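Local atomic coordinates of Exo-1,5-alpha-L-arabinofuranobiosidase (Gibberella zeae, PDB entry 2YDT), a protein that probably cleaves arabinobiose units from the non-reducing ends of 1,5-linked alpha-L-arabinan, as an exo-acting glycoside hydrolase. Residues T21-P26 / N54-I59; G39-T44 / L336-G341; W82-Q87 / L120-A125; H138-G143 / L168-Q173; P157-M160 / K165-L168. All coordinates share one frame; numbering follows the deposited sequence. Where two conformers were deposited one is given.

Contact 1 (T21-P26 / N54-I59); sequences TNYRDP and NVWFPI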
# COMPACT_ATOMS: atom_id res chain seq x y z
N THR A 21 11.69 22.86 -3.60
CA THR A 21 10.81 23.55 -2.69
C THR A 21 9.55 24.12 -3.31
O THR A 21 8.60 24.41 -2.59
CB THR A 21 11.51 24.67 -1.88
OG1 THR A 21 11.91 25.73 -2.77
CG2 THR A 21 12.76 24.14 -1.11
N ASN A 22 9.55 24.29 -4.63
CA ASN A 22 8.37 24.72 -5.37
C ASN A 22 7.38 23.59 -5.71
O ASN A 22 6.33 23.83 -6.35
CB ASN A 22 8.82 25.39 -6.68
CG ASN A 22 9.60 24.46 -7.58
OD1 ASN A 22 10.63 23.90 -7.17
ND2 ASN A 22 9.13 24.27 -8.84
N TYR A 23 7.66 22.34 -5.33
CA TYR A 23 6.66 21.29 -5.50
C TYR A 23 5.40 21.61 -4.71
O TYR A 23 5.45 22.30 -3.67
CB TYR A 23 7.23 19.91 -5.07
CG TYR A 23 7.92 19.12 -6.15
CD1 TYR A 23 8.53 19.72 -7.24
CD2 TYR A 23 7.98 17.73 -6.06
CE1 TYR A 23 9.13 18.96 -8.22
CE2 TYR A 23 8.60 16.97 -7.04
CZ TYR A 23 9.14 17.57 -8.11
OH TYR A 23 9.75 16.79 -9.08
N ARG A 24 4.26 21.20 -5.23
CA ARG A 24 2.95 21.47 -4.62
C ARG A 24 2.69 20.63 -3.38
O ARG A 24 2.87 19.44 -3.43
CB ARG A 24 1.86 21.23 -5.65
CG ARG A 24 1.98 22.11 -6.90
CD ARG A 24 0.98 21.74 -8.02
NE ARG A 24 1.28 20.45 -8.62
CZ ARG A 24 0.65 19.29 -8.34
NH1 ARG A 24 -0.39 19.24 -7.51
NH2 ARG A 24 1.06 18.17 -8.96
N ASP A 25 2.23 21.25 -2.30
CA ASP A 25 1.85 20.57 -1.04
C ASP A 25 0.95 19.38 -1.37
O ASP A 25 -0.04 19.52 -2.14
CB ASP A 25 1.07 21.59 -0.22
CG ASP A 25 0.86 21.20 1.22
OD1 ASP A 25 1.57 20.36 1.79
OD2 ASP A 25 -0.02 21.86 1.80
N PRO A 26 1.30 18.17 -0.84
CA PRO A 26 2.33 17.81 0.16
C PRO A 26 3.72 17.51 -0.40
O PRO A 26 4.60 17.12 0.37
CB PRO A 26 1.74 16.56 0.80
CG PRO A 26 1.09 15.87 -0.36
CD PRO A 26 0.46 16.99 -1.16
N ASN A 54 2.80 16.56 -17.26
CA ASN A 54 1.89 15.80 -16.37
C ASN A 54 2.72 15.02 -15.33
O ASN A 54 3.81 14.50 -15.64
CB ASN A 54 1.08 14.79 -17.17
CG ASN A 54 0.19 15.44 -18.23
OD1 ASN A 54 -0.25 16.60 -18.08
ND2 ASN A 54 -0.15 14.65 -19.25
N VAL A 55 2.19 14.94 -14.10
CA VAL A 55 2.87 14.18 -13.05
C VAL A 55 3.15 12.72 -13.44
O VAL A 55 2.46 12.11 -14.27
CB VAL A 55 2.11 14.22 -11.70
CG1 VAL A 55 2.12 15.67 -11.13
CG2 VAL A 55 0.66 13.69 -11.87
N TRP A 56 4.20 12.18 -12.84
CA TRP A 56 4.67 10.81 -13.11
C TRP A 56 5.05 10.17 -11.78
O TRP A 56 5.22 10.86 -10.77
CB TRP A 56 5.89 10.83 -14.03
CG TRP A 56 7.06 11.54 -13.42
CD1 TRP A 56 8.06 10.98 -12.65
CD2 TRP A 56 7.35 12.95 -13.47
NE1 TRP A 56 8.91 11.95 -12.19
CE2 TRP A 56 8.50 13.17 -12.68
CE3 TRP A 56 6.73 14.04 -14.08
CZ2 TRP A 56 9.09 14.43 -12.55
CZ3 TRP A 56 7.28 15.30 -13.91
CH2 TRP A 56 8.46 15.49 -13.16
N PHE A 57 5.25 8.86 -11.81
CA PHE A 57 5.77 8.16 -10.63
C PHE A 57 7.27 7.97 -10.83
O PHE A 57 7.69 7.17 -11.71
CB PHE A 57 5.12 6.78 -10.45
CG PHE A 57 3.63 6.83 -10.19
CD1 PHE A 57 3.06 7.75 -9.32
CD2 PHE A 57 2.83 5.83 -10.72
CE1 PHE A 57 1.68 7.73 -9.06
CE2 PHE A 57 1.43 5.79 -10.43
CZ PHE A 57 0.88 6.77 -9.61
N PRO A 58 8.11 8.60 -9.98
CA PRO A 58 9.56 8.31 -10.07
C PRO A 58 9.90 6.87 -9.66
O PRO A 58 9.24 6.27 -8.78
CB PRO A 58 10.18 9.30 -9.08
CG PRO A 58 9.10 10.28 -8.72
CD PRO A 58 7.81 9.55 -8.90
N ILE A 59 10.92 6.29 -10.29
CA ILE A 59 11.42 4.97 -9.90
C ILE A 59 12.87 5.10 -9.50
O ILE A 59 13.72 5.43 -10.34
CB ILE A 59 11.26 3.96 -11.06
CG1 ILE A 59 9.77 3.82 -11.40
CG2 ILE A 59 11.89 2.56 -10.68
CD1 ILE A 59 8.91 3.05 -10.35
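Arg24 and Val55 make the close part of this small contact, in which a charged side chain touches an aliphatic one. The methyl CG1 of Val55 meets the edge of the guanidinium, near its plane, 3.5 Å from NH2 of Arg24. The two side chains cross at about a right angle. Arg24 runs extended through chi2 and then bends at chi3 (-69°), which turns the guanidinium across the end of the valine. Val55 is buried, and its backbone is bonded to Leu84.

The other half is looser. The phenol oxygen OH of Tyr23 stands 4.2 Å from CZ2 of Trp56, approaching the indole obliquely, and both residues keep part of their surface exposed. Each aromatic side chain finds its stronger partner outside the two segments: Tyr23 OH is hydrogen-bonded to Asn47 ND2, and Trp56 forms a cation-pi pair with Lys74.

No hydrogen bond joins 21-26 directly to 54-59. The polar end of Arg24 is held instead by the carbonyl of Ser49, with a long, weak ion pair to Glu51, whose carboxylate also forms a salt bridge with Arg85. The chemistry is consistent with a loop tied in part through Asn47, Tyr48 and Ser49, while Val55 contributes an apolar neighbour at the guanidinium edge.

Contact 2 (G39-T44 / L336-G341); sequences GTLLGT and LLMIMG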
# COMPACT_ATOMS: atom_id res chain seq x y z
N GLY A 39 17.65 -9.18 -5.73
CA GLY A 39 18.03 -8.46 -4.55
C GLY A 39 18.04 -6.93 -4.69
O GLY A 39 18.17 -6.24 -3.69
N THR A 40 17.87 -6.43 -5.93
CA THR A 40 17.67 -5.01 -6.20
C THR A 40 16.41 -4.52 -5.46
O THR A 40 15.42 -5.27 -5.36
CB THR A 40 17.49 -4.78 -7.71
OG1 THR A 40 18.75 -4.97 -8.35
CG2 THR A 40 16.98 -3.35 -8.02
N LEU A 41 16.44 -3.27 -4.95
CA LEU A 41 15.22 -2.63 -4.44
C LEU A 41 14.82 -1.51 -5.37
O LEU A 41 15.68 -0.78 -5.92
CB LEU A 41 15.43 -2.03 -3.06
CG LEU A 41 15.92 -2.96 -1.95
CD1 LEU A 41 16.03 -2.19 -0.65
CD2 LEU A 41 15.02 -4.17 -1.68
N LEU A 42 13.51 -1.40 -5.59
CA LEU A 42 12.93 -0.26 -6.28
C LEU A 42 12.00 0.46 -5.31
O LEU A 42 11.54 -0.13 -4.34
CB LEU A 42 12.11 -0.71 -7.49
CG LEU A 42 12.87 -1.47 -8.58
CD1 LEU A 42 11.90 -1.86 -9.73
CD2 LEU A 42 14.09 -0.64 -9.14
N GLY A 43 11.81 1.74 -5.56
CA GLY A 43 10.92 2.55 -4.77
C GLY A 43 10.22 3.58 -5.62
O GLY A 43 10.76 4.00 -6.66
N THR A 44 9.06 4.06 -5.13
CA THR A 44 8.28 5.11 -5.80
C THR A 44 7.41 5.84 -4.78
O THR A 44 7.38 5.48 -3.58
CB THR A 44 7.43 4.50 -6.93
OG1 THR A 44 6.93 5.57 -7.78
CG2 THR A 44 6.26 3.65 -6.39
N LEU A 336 15.33 -8.95 8.71
CA LEU A 336 15.45 -7.54 8.28
C LEU A 336 14.08 -7.01 7.82
O LEU A 336 13.36 -7.69 7.05
CB LEU A 336 16.46 -7.40 7.15
CG LEU A 336 17.94 -7.63 7.51
CD1 LEU A 336 18.82 -7.54 6.21
CD2 LEU A 336 18.36 -6.65 8.59
N LEU A 337 13.77 -5.80 8.25
CA LEU A 337 12.52 -5.15 7.89
C LEU A 337 12.81 -3.71 7.45
O LEU A 337 13.36 -2.93 8.22
CB LEU A 337 11.57 -5.15 9.08
CG LEU A 337 10.21 -4.43 8.90
CD1 LEU A 337 9.22 -5.29 8.05
CD2 LEU A 337 9.58 -4.10 10.25
N MET A 338 12.38 -3.36 6.23
CA MET A 338 12.46 -1.95 5.79
C MET A 338 11.14 -1.27 6.09
O MET A 338 10.05 -1.86 5.88
CB MET A 338 12.77 -1.87 4.29
CG MET A 338 12.63 -0.47 3.72
SD MET A 338 13.12 -0.41 1.94
CE MET A 338 14.77 -0.15 2.24
N ILE A 339 11.22 -0.03 6.59
CA ILE A 339 10.09 0.81 6.90
C ILE A 339 10.30 2.10 6.11
O ILE A 339 11.35 2.76 6.25
CB ILE A 339 9.98 1.13 8.42
CG1 ILE A 339 10.16 -0.17 9.23
CG2 ILE A 339 8.67 1.86 8.72
CD1 ILE A 339 10.30 0.04 10.73
N MET A 340 9.36 2.45 5.21
CA MET A 340 9.55 3.51 4.21
C MET A 340 8.37 4.45 4.27
O MET A 340 7.22 4.03 4.35
CB MET A 340 9.62 2.92 2.80
CG MET A 340 10.01 3.90 1.69
SD MET A 340 9.68 3.13 0.09
CE MET A 340 10.34 4.37 -1.01
N GLY A 341 8.65 5.76 4.26
CA GLY A 341 7.60 6.76 4.28
C GLY A 341 7.89 7.98 3.47
O GLY A 341 9.06 8.24 3.09
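Leu41 and Met338 reach toward each other tip to tip, CD1 of the leucine lying 3.8 Å from the methyl CE of the methionine. Strands 41-44 and 336-341 run in nearly the same direction, 24° apart, with axes 9.7 Å from each other at closest approach. At that spacing side chains rather than backbone bonds must fill the gap.

Two methionines do so with different shapes. Met338 starts out extended and then folds at its last torsion (chi3 -87°), so that CE swings off the line of the chain onto the leucine methyl. Met340 stays stretched to the end, chi3 -175°, and its CE drives straight across to the opposite backbone. There it rests 4.2 Å from CA of Gly43 and 4.1 Å from the carbonyl O of Thr44. Gly43, having no side chain, leaves room for this methyl to settle against the main chain. Thr44 turns its own side chain away, and its OG1 is hydrogen-bonded to the carbonyl of Pro58 within its own sheet.

All five touching residues are buried. Such face-to-face packing of two four-stranded antiparallel sheets is what joins adjacent blades of a beta-propeller, here the blade that begins with strand 28-35 and the one completed by the N-terminal strand 11-17.

Contact 3 (W82-Q87 / L120-A125); sequences WGLRYQ and LIEVYA. With AHR (alpha-L-arabinofuranose), chain C.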
# COMPACT_ATOMS: atom_id res chain seq x y z
N TRP A 82 -3.20 12.92 -18.78
CA TRP A 82 -3.58 13.37 -17.46
C TRP A 82 -2.40 13.40 -16.47
O TRP A 82 -2.25 14.34 -15.69
CB TRP A 82 -4.66 12.42 -16.87
CG TRP A 82 -6.04 12.52 -17.43
CD1 TRP A 82 -6.54 13.50 -18.24
CD2 TRP A 82 -7.11 11.67 -17.11
NE1 TRP A 82 -7.88 13.27 -18.49
CE2 TRP A 82 -8.26 12.15 -17.80
CE3 TRP A 82 -7.24 10.51 -16.33
CZ2 TRP A 82 -9.50 11.51 -17.71
CZ3 TRP A 82 -8.47 9.90 -16.24
CH2 TRP A 82 -9.58 10.39 -16.91
N GLY A 83 -1.63 12.32 -16.45
CA GLY A 83 -0.60 12.10 -15.42
C GLY A 83 -0.89 10.86 -14.58
O GLY A 83 -2.01 10.37 -14.54
N LEU A 84 0.15 10.32 -13.97
CA LEU A 84 0.05 9.22 -12.97
C LEU A 84 0.25 9.92 -11.62
O LEU A 84 1.34 10.37 -11.29
CB LEU A 84 1.10 8.13 -13.23
CG LEU A 84 0.82 7.26 -14.45
CD1 LEU A 84 1.89 6.18 -14.62
CD2 LEU A 84 -0.57 6.60 -14.35
N ARG A 85 -0.86 10.06 -10.88
CA ARG A 85 -0.96 11.07 -9.83
C ARG A 85 -0.98 10.50 -8.41
O ARG A 85 -0.24 10.96 -7.56
CB ARG A 85 -2.19 11.94 -10.08
CG ARG A 85 -2.25 13.20 -9.17
CD ARG A 85 -3.40 14.12 -9.56
NE ARG A 85 -3.33 14.47 -10.99
CZ ARG A 85 -2.52 15.39 -11.52
NH1 ARG A 85 -1.77 16.17 -10.77
NH2 ARG A 85 -2.49 15.57 -12.83
N TYR A 86 -1.86 9.52 -8.16
CA TYR A 86 -2.08 9.04 -6.79
C TYR A 86 -1.78 7.54 -6.66
O TYR A 86 -2.04 6.77 -7.57
CB TYR A 86 -3.53 9.25 -6.32
CG TYR A 86 -3.95 10.66 -5.93
CD1 TYR A 86 -3.02 11.70 -5.74
CD2 TYR A 86 -5.29 10.92 -5.68
CE1 TYR A 86 -3.43 12.97 -5.31
CE2 TYR A 86 -5.70 12.18 -5.25
CZ TYR A 86 -4.77 13.20 -5.10
OH TYR A 86 -5.19 14.44 -4.64
N GLN A 87 -1.30 7.16 -5.48
CA GLN A 87 -1.38 5.78 -4.99
C GLN A 87 -0.67 4.72 -5.82
O GLN A 87 -1.24 3.67 -6.11
CB GLN A 87 -2.86 5.43 -4.74
CG GLN A 87 -3.51 6.38 -3.71
CD GLN A 87 -4.87 6.94 -4.10
OE1 GLN A 87 -5.57 6.39 -4.96
NE2 GLN A 87 -5.27 8.03 -3.45
N LEU A 120 -8.66 6.79 -12.45
CA LEU A 120 -8.48 5.66 -13.32
C LEU A 120 -7.28 4.82 -12.88
O LEU A 120 -6.11 5.21 -13.09
CB LEU A 120 -8.35 6.15 -14.76
CG LEU A 120 -8.15 5.15 -15.90
CD1 LEU A 120 -9.13 3.97 -15.85
CD2 LEU A 120 -8.21 5.91 -17.24
N ILE A 121 -7.57 3.65 -12.29
CA ILE A 121 -6.55 2.73 -11.87
C ILE A 121 -6.01 2.02 -13.13
O ILE A 121 -6.76 1.38 -13.86
CB ILE A 121 -7.04 1.73 -10.78
CG1 ILE A 121 -7.34 2.49 -9.47
CG2 ILE A 121 -6.00 0.65 -10.57
CD1 ILE A 121 -8.08 1.65 -8.39
N GLU A 122 -4.68 2.11 -13.30
CA GLU A 122 -3.92 1.60 -14.45
C GLU A 122 -2.95 0.56 -13.99
O GLU A 122 -2.53 0.55 -12.83
CB GLU A 122 -3.07 2.73 -15.07
CG GLU A 122 -3.81 4.03 -15.40
CD GLU A 122 -4.64 3.90 -16.64
OE1 GLU A 122 -5.41 2.92 -16.71
OE2 GLU A 122 -4.56 4.78 -17.54
N VAL A 123 -2.55 -0.33 -14.90
CA VAL A 123 -1.36 -1.16 -14.72
C VAL A 123 -0.35 -0.86 -15.82
O VAL A 123 -0.70 -0.92 -16.99
CB VAL A 123 -1.66 -2.69 -14.66
CG1 VAL A 123 -0.40 -3.55 -14.59
CG2 VAL A 123 -2.57 -2.98 -13.48
N TYR A 124 0.89 -0.59 -15.41
CA TYR A 124 2.07 -0.44 -16.28
C TYR A 124 3.04 -1.56 -15.91
O TYR A 124 3.05 -2.08 -14.78
CB TYR A 124 2.75 0.95 -16.07
CG TYR A 124 2.05 2.05 -16.81
CD1 TYR A 124 0.84 2.54 -16.37
CD2 TYR A 124 2.56 2.56 -18.02
CE1 TYR A 124 0.14 3.54 -17.10
CE2 TYR A 124 1.90 3.51 -18.72
CZ TYR A 124 0.70 4.01 -18.29
OH TYR A 124 0.04 4.97 -19.06
N ALA A 125 3.88 -1.96 -16.87
CA ALA A 125 4.81 -3.06 -16.67
C ALA A 125 6.18 -2.74 -17.20
O ALA A 125 6.31 -1.99 -18.16
CB ALA A 125 4.31 -4.33 -17.37
O5 AHR C . -3.07 9.50 -1.97
C5 AHR C . -3.50 10.87 -1.93
C4 AHR C . -4.73 11.05 -1.08
O4 AHR C . -5.85 10.36 -1.59
C3 AHR C . -5.24 12.50 -1.04
O3 AHR C . -4.50 13.34 -0.12
C2 AHR C . -6.65 12.32 -0.56
O2 AHR C . -7.58 13.33 -0.97
C1 AHR C . -7.03 10.97 -1.13
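One face of the Tyr124 ring receives the methyl CD1 of Leu84, which sits 4.0 Å above the plane and is displaced toward the rim. The Trp82 indole instead offers an edge, its CZ3 lying 4.0 Å from CB of Leu120. Over the centre of the Tyr86 ring lies C5 of the bound arabinofuranose, with the carbon 3.8 Å above the plane.

These groups belong to one blade of a six-bladed beta-propeller, the blade that begins with strand 87-92 and ends with strand 134-142, and to the segment that leads into it. Leu84 is backbone-bonded to Val55 in the preceding blade region, and its methyls reach Tyr124 and, at 4.3 Å from Leu84 CD2 to CG, Glu122. The polar ends are tied down beyond the apolar patch: Tyr124 OH accepts a bond from the backbone N of Thr78, and Glu122 is hydrogen-bonded to His138 and Asn80.

Arg85 and Tyr86 both face Ser110, a classic beta bulge. At this corner the chain turns from the packed interior toward the sugar, so one short segment serves both. The Gln87 side chain bends at chi2 (133°), and its amide is held by Glu156 N on OE1, while NE2 donates to O5 of the arabinofuranose at 3.0 Å, with an N-H...O angle of 159°.

Contact 4 (H138-G143 / L168-Q173); sequences HVALGG and LYYSDQ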
# COMPACT_ATOMS: atom_id res chain seq x y z
N HIS A 138 -6.17 -0.62 -18.57
CA HIS A 138 -7.06 0.08 -17.66
C HIS A 138 -7.82 -0.92 -16.79
O HIS A 138 -8.31 -1.95 -17.27
CB HIS A 138 -8.08 0.88 -18.46
CG HIS A 138 -7.48 1.90 -19.37
ND1 HIS A 138 -6.65 2.90 -18.92
CD2 HIS A 138 -7.64 2.11 -20.71
CE1 HIS A 138 -6.33 3.70 -19.93
NE2 HIS A 138 -6.91 3.23 -21.03
N VAL A 139 -7.85 -0.67 -15.48
CA VAL A 139 -8.54 -1.54 -14.55
C VAL A 139 -9.89 -1.02 -14.12
O VAL A 139 -10.92 -1.69 -14.27
CB VAL A 139 -7.69 -1.81 -13.31
CG1 VAL A 139 -8.39 -2.90 -12.38
CG2 VAL A 139 -6.23 -2.26 -13.73
N ALA A 140 -9.92 0.18 -13.56
CA ALA A 140 -11.15 0.69 -12.94
C ALA A 140 -11.23 2.19 -13.10
O ALA A 140 -10.33 2.90 -12.69
CB ALA A 140 -11.20 0.32 -11.44
N LEU A 141 -12.33 2.65 -13.68
CA LEU A 141 -12.63 4.08 -13.81
C LEU A 141 -13.62 4.51 -12.78
O LEU A 141 -14.64 3.81 -12.54
CB LEU A 141 -13.27 4.34 -15.18
CG LEU A 141 -13.66 5.75 -15.58
CD1 LEU A 141 -12.47 6.67 -15.80
CD2 LEU A 141 -14.51 5.68 -16.88
N GLY A 142 -13.34 5.64 -12.15
CA GLY A 142 -14.22 6.28 -11.22
C GLY A 142 -14.31 7.78 -11.43
O GLY A 142 -13.74 8.38 -12.36
N GLY A 143 -15.02 8.40 -10.50
CA GLY A 143 -15.27 9.84 -10.54
C GLY A 143 -14.26 10.68 -9.79
O GLY A 143 -13.08 10.35 -9.69
N LEU A 168 -6.25 -7.59 -7.87
CA LEU A 168 -6.03 -6.18 -7.62
C LEU A 168 -7.15 -5.71 -6.72
O LEU A 168 -8.31 -5.65 -7.12
CB LEU A 168 -5.95 -5.38 -8.92
CG LEU A 168 -5.35 -3.98 -8.81
CD1 LEU A 168 -4.84 -3.48 -10.16
CD2 LEU A 168 -6.39 -3.00 -8.24
N TYR A 169 -6.76 -5.39 -5.48
CA TYR A 169 -7.64 -4.89 -4.43
C TYR A 169 -7.61 -3.39 -4.42
O TYR A 169 -6.55 -2.78 -4.61
CB TYR A 169 -7.13 -5.35 -3.07
CG TYR A 169 -7.07 -6.84 -2.85
CD1 TYR A 169 -8.15 -7.54 -2.30
CD2 TYR A 169 -5.92 -7.55 -3.09
CE1 TYR A 169 -8.10 -8.91 -2.08
CE2 TYR A 169 -5.87 -8.92 -2.89
CZ TYR A 169 -6.94 -9.58 -2.37
OH TYR A 169 -6.85 -10.94 -2.14
N TYR A 170 -8.77 -2.75 -4.23
CA TYR A 170 -8.80 -1.31 -4.14
C TYR A 170 -10.01 -0.78 -3.35
O TYR A 170 -10.82 -1.58 -2.83
CB TYR A 170 -8.73 -0.71 -5.55
CG TYR A 170 -9.83 -1.11 -6.53
CD1 TYR A 170 -10.90 -0.25 -6.78
CD2 TYR A 170 -9.76 -2.29 -7.26
CE1 TYR A 170 -11.85 -0.54 -7.73
CE2 TYR A 170 -10.74 -2.61 -8.20
CZ TYR A 170 -11.79 -1.73 -8.43
OH TYR A 170 -12.77 -2.01 -9.38
N SER A 171 -10.07 0.54 -3.21
CA SER A 171 -11.13 1.30 -2.54
C SER A 171 -12.08 1.87 -3.58
O SER A 171 -11.64 2.41 -4.59
CB SER A 171 -10.52 2.45 -1.72
OG SER A 171 -9.49 1.99 -0.85
N ASP A 172 -13.40 1.81 -3.31
CA ASP A 172 -14.41 2.05 -4.36
C ASP A 172 -15.55 2.84 -3.79
O ASP A 172 -16.29 2.34 -2.89
CB ASP A 172 -14.87 0.70 -4.87
CG ASP A 172 -15.77 0.76 -6.10
OD1 ASP A 172 -16.08 1.87 -6.57
OD2 ASP A 172 -16.10 -0.34 -6.60
N GLN A 173 -15.77 4.04 -4.35
CA GLN A 173 -16.92 4.87 -3.96
C GLN A 173 -18.05 4.83 -4.97
O GLN A 173 -19.00 5.60 -4.83
CB GLN A 173 -16.49 6.37 -3.76
CG GLN A 173 -15.52 6.57 -2.60
CD GLN A 173 -15.28 8.01 -2.16
OE1 GLN A 173 -14.14 8.34 -1.80
NE2 GLN A 173 -16.34 8.87 -2.14
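Val139 and Leu168 meet tip to tip, CG2 of the valine 4.0 Å from CD1 of the leucine, an apolar methyl-to-methyl contact. The second apolar pair, Ala140 and Tyr170, is matched differently: the short alanine methyl sits obliquely at the far end of the phenol, with CB 3.5 Å from OH and 3.7 Å from CZ of Tyr170. The tyrosine spans most of the distance between the strands. Its CG lies between the backbone N and the carbonyl carbon (chi1 59°), and from there the ring stands up off its strand toward 138-143.

Consecutive residues can face the same way because Val139 and Ala140 form a classic beta bulge opposite Ile121. In a regular strand they would point to opposite sides of the sheet; the bulge turns both toward 168-173.

The polar bonds lie beside the apolar patch, and none runs directly between the two segments. Tyr170 OH is gripped by two hydrogen bonds, to Gln186 OE1 and Arg174 NH2. Arg174, just beyond 168-173, also pairs through NE with the carboxylate of Asp172 and through NH1 donates to the carbonyl of Leu141, an indirect link between the strands.

Ser171, next to Tyr170, and Gln173, just past the end of the strand, touch the bound iminosugar, Ser171 OG also being bonded to Glu156 and Gln173 OE1 to Arg209 and Trp155. One face of strand 165-172 thus packs on the preceding blade of the six-bladed propeller, while Ser171 and Gln173 line the iminosugar pocket.

Contact 5 (P157-M160 / K165-L168); sequences PFLM and KLIL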
# COMPACT_ATOMS: atom_id res chain seq x y z
N PRO A 157 -4.72 0.97 -5.30
CA PRO A 157 -4.51 -0.44 -5.69
C PRO A 157 -3.50 -1.21 -4.86
O PRO A 157 -2.45 -0.67 -4.46
CB PRO A 157 -4.02 -0.35 -7.14
CG PRO A 157 -3.34 1.03 -7.19
CD PRO A 157 -4.21 1.91 -6.31
N PHE A 158 -3.76 -2.49 -4.68
CA PHE A 158 -2.82 -3.42 -4.06
C PHE A 158 -2.88 -4.75 -4.84
O PHE A 158 -3.96 -5.28 -5.09
CB PHE A 158 -3.11 -3.66 -2.57
CG PHE A 158 -2.06 -4.50 -1.88
CD1 PHE A 158 -0.94 -3.92 -1.36
CD2 PHE A 158 -2.19 -5.89 -1.79
CE1 PHE A 158 0.04 -4.66 -0.79
CE2 PHE A 158 -1.22 -6.66 -1.23
CZ PHE A 158 -0.08 -6.06 -0.72
N LEU A 159 -1.72 -5.27 -5.23
CA LEU A 159 -1.63 -6.47 -6.08
C LEU A 159 -1.11 -7.69 -5.34
O LEU A 159 -0.16 -7.61 -4.58
CB LEU A 159 -0.69 -6.21 -7.28
CG LEU A 159 -1.22 -5.23 -8.32
CD1 LEU A 159 -0.02 -4.65 -9.15
CD2 LEU A 159 -2.25 -5.86 -9.23
N MET A 160 -1.72 -8.85 -5.61
CA MET A 160 -1.26 -10.11 -5.04
C MET A 160 -1.72 -11.29 -5.92
O MET A 160 -2.86 -11.32 -6.38
CB MET A 160 -1.84 -10.29 -3.64
CG MET A 160 -1.24 -11.47 -2.88
SD MET A 160 -2.06 -11.80 -1.29
CE MET A 160 -3.57 -12.51 -1.88
N LYS A 165 -4.53 -16.72 -10.61
CA LYS A 165 -5.05 -15.36 -10.82
C LYS A 165 -4.15 -14.30 -10.20
O LYS A 165 -3.51 -14.53 -9.18
CB LYS A 165 -6.43 -15.18 -10.21
CG LYS A 165 -7.51 -16.08 -10.77
CD LYS A 165 -8.78 -15.91 -10.02
CE LYS A 165 -9.76 -17.02 -10.34
NZ LYS A 165 -11.07 -16.84 -9.69
N LEU A 166 -4.16 -13.13 -10.80
CA LEU A 166 -3.61 -11.92 -10.16
C LEU A 166 -4.81 -11.11 -9.65
O LEU A 166 -5.75 -10.83 -10.39
CB LEU A 166 -2.76 -11.12 -11.14
CG LEU A 166 -2.20 -9.77 -10.65
CD1 LEU A 166 -1.14 -9.99 -9.57
CD2 LEU A 166 -1.66 -8.94 -11.84
N ILE A 167 -4.78 -10.75 -8.37
CA ILE A 167 -5.85 -9.98 -7.74
C ILE A 167 -5.40 -8.54 -7.52
O ILE A 167 -4.29 -8.31 -7.03
CB ILE A 167 -6.29 -10.58 -6.37
CG1 ILE A 167 -6.53 -12.09 -6.50
CG2 ILE A 167 -7.52 -9.86 -5.82
CD1 ILE A 167 -6.80 -12.77 -5.22
N LEU A 168 -6.25 -7.59 -7.87
CA LEU A 168 -6.03 -6.18 -7.62
C LEU A 168 -7.15 -5.71 -6.72
O LEU A 168 -8.31 -5.65 -7.12
CB LEU A 168 -5.95 -5.38 -8.92
CG LEU A 168 -5.35 -3.98 -8.81
CD1 LEU A 168 -4.84 -3.48 -10.16
CD2 LEU A 168 -6.39 -3.00 -8.24
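Met160 and Ile167 are the hydrogen-bonded pair of this antiparallel pairing, in which the short strands run 160° apart with axes only 4.9 Å from each other. Met160 N donates to Ile167 O over 3.0 Å at an N-H...O angle of 159°, and Ile167 N returns a bond of 2.8 Å to Met160 O. Next to them Leu159 and Leu168 form a non-hydrogen-bonded pair with a CA separation of 4.7 Å. Both its CA atoms make CA-H...O contacts, Leu168 CA to Phe158 O and Leu159 CA to Ile167 O, each 3.4 Å.

The side chains sort themselves onto the two faces. Leu159, Leu166 and Leu168 lie on one of them and pack against Leu106, Tyr91 and Ser108 of the preceding blade. Leu168 has CG anti to the backbone N (chi1 -164°), which places its branches toward Pro157 and Leu159. The methyl CD2 of Leu168 rests 3.7 Å from CB of Pro157, while Leu166 brings CD1 near the carbonyl of Met160. Leu159 was deposited in two conformers, so the exact meeting of its CD2 with its leucine neighbours is less certain.

On the other face are Met160 and Ile167. CB of Ile167 lies 3.5 Å from Met160 O, beside the bond from its own N, and the side chain touches His185 and Thr187 of the next strand; Met160 packs on Pro253. The long side chain of Lys165 leads away, and NZ bonds to Gln254 OE1. Two adjacent strands joined by a tight connection, with the leucine face packed on the preceding blade and Met160 reaching a loop of the following one, make up the beta hairpin that opens a four-stranded propeller blade.

In the fold
Contacts 2 to 5 are buried, whereas contact 1 lies farther from the centre of the chain and mixes exposed with buried surface. Contact 5 alone is held by backbone hydrogen bonds, being within one blade; contacts 2 and 4 join separate blades without backbone hydrogen bonds, through methionines in one and a tyrosine with aliphatic side chains in the other. Contacts 4 and 5 share Leu168 on strand 165-172. Contacts 3 and 4 use neighbouring strands of one sheet, linked by Glu122 and His138, and contacts 1 and 2 likewise meet where Pro58 accepts from Thr44. Contact 3 reaches the bound arabinofuranose and contact 4 the iminosugar, while contact 1 touches contact 3 through Val55 and Leu84.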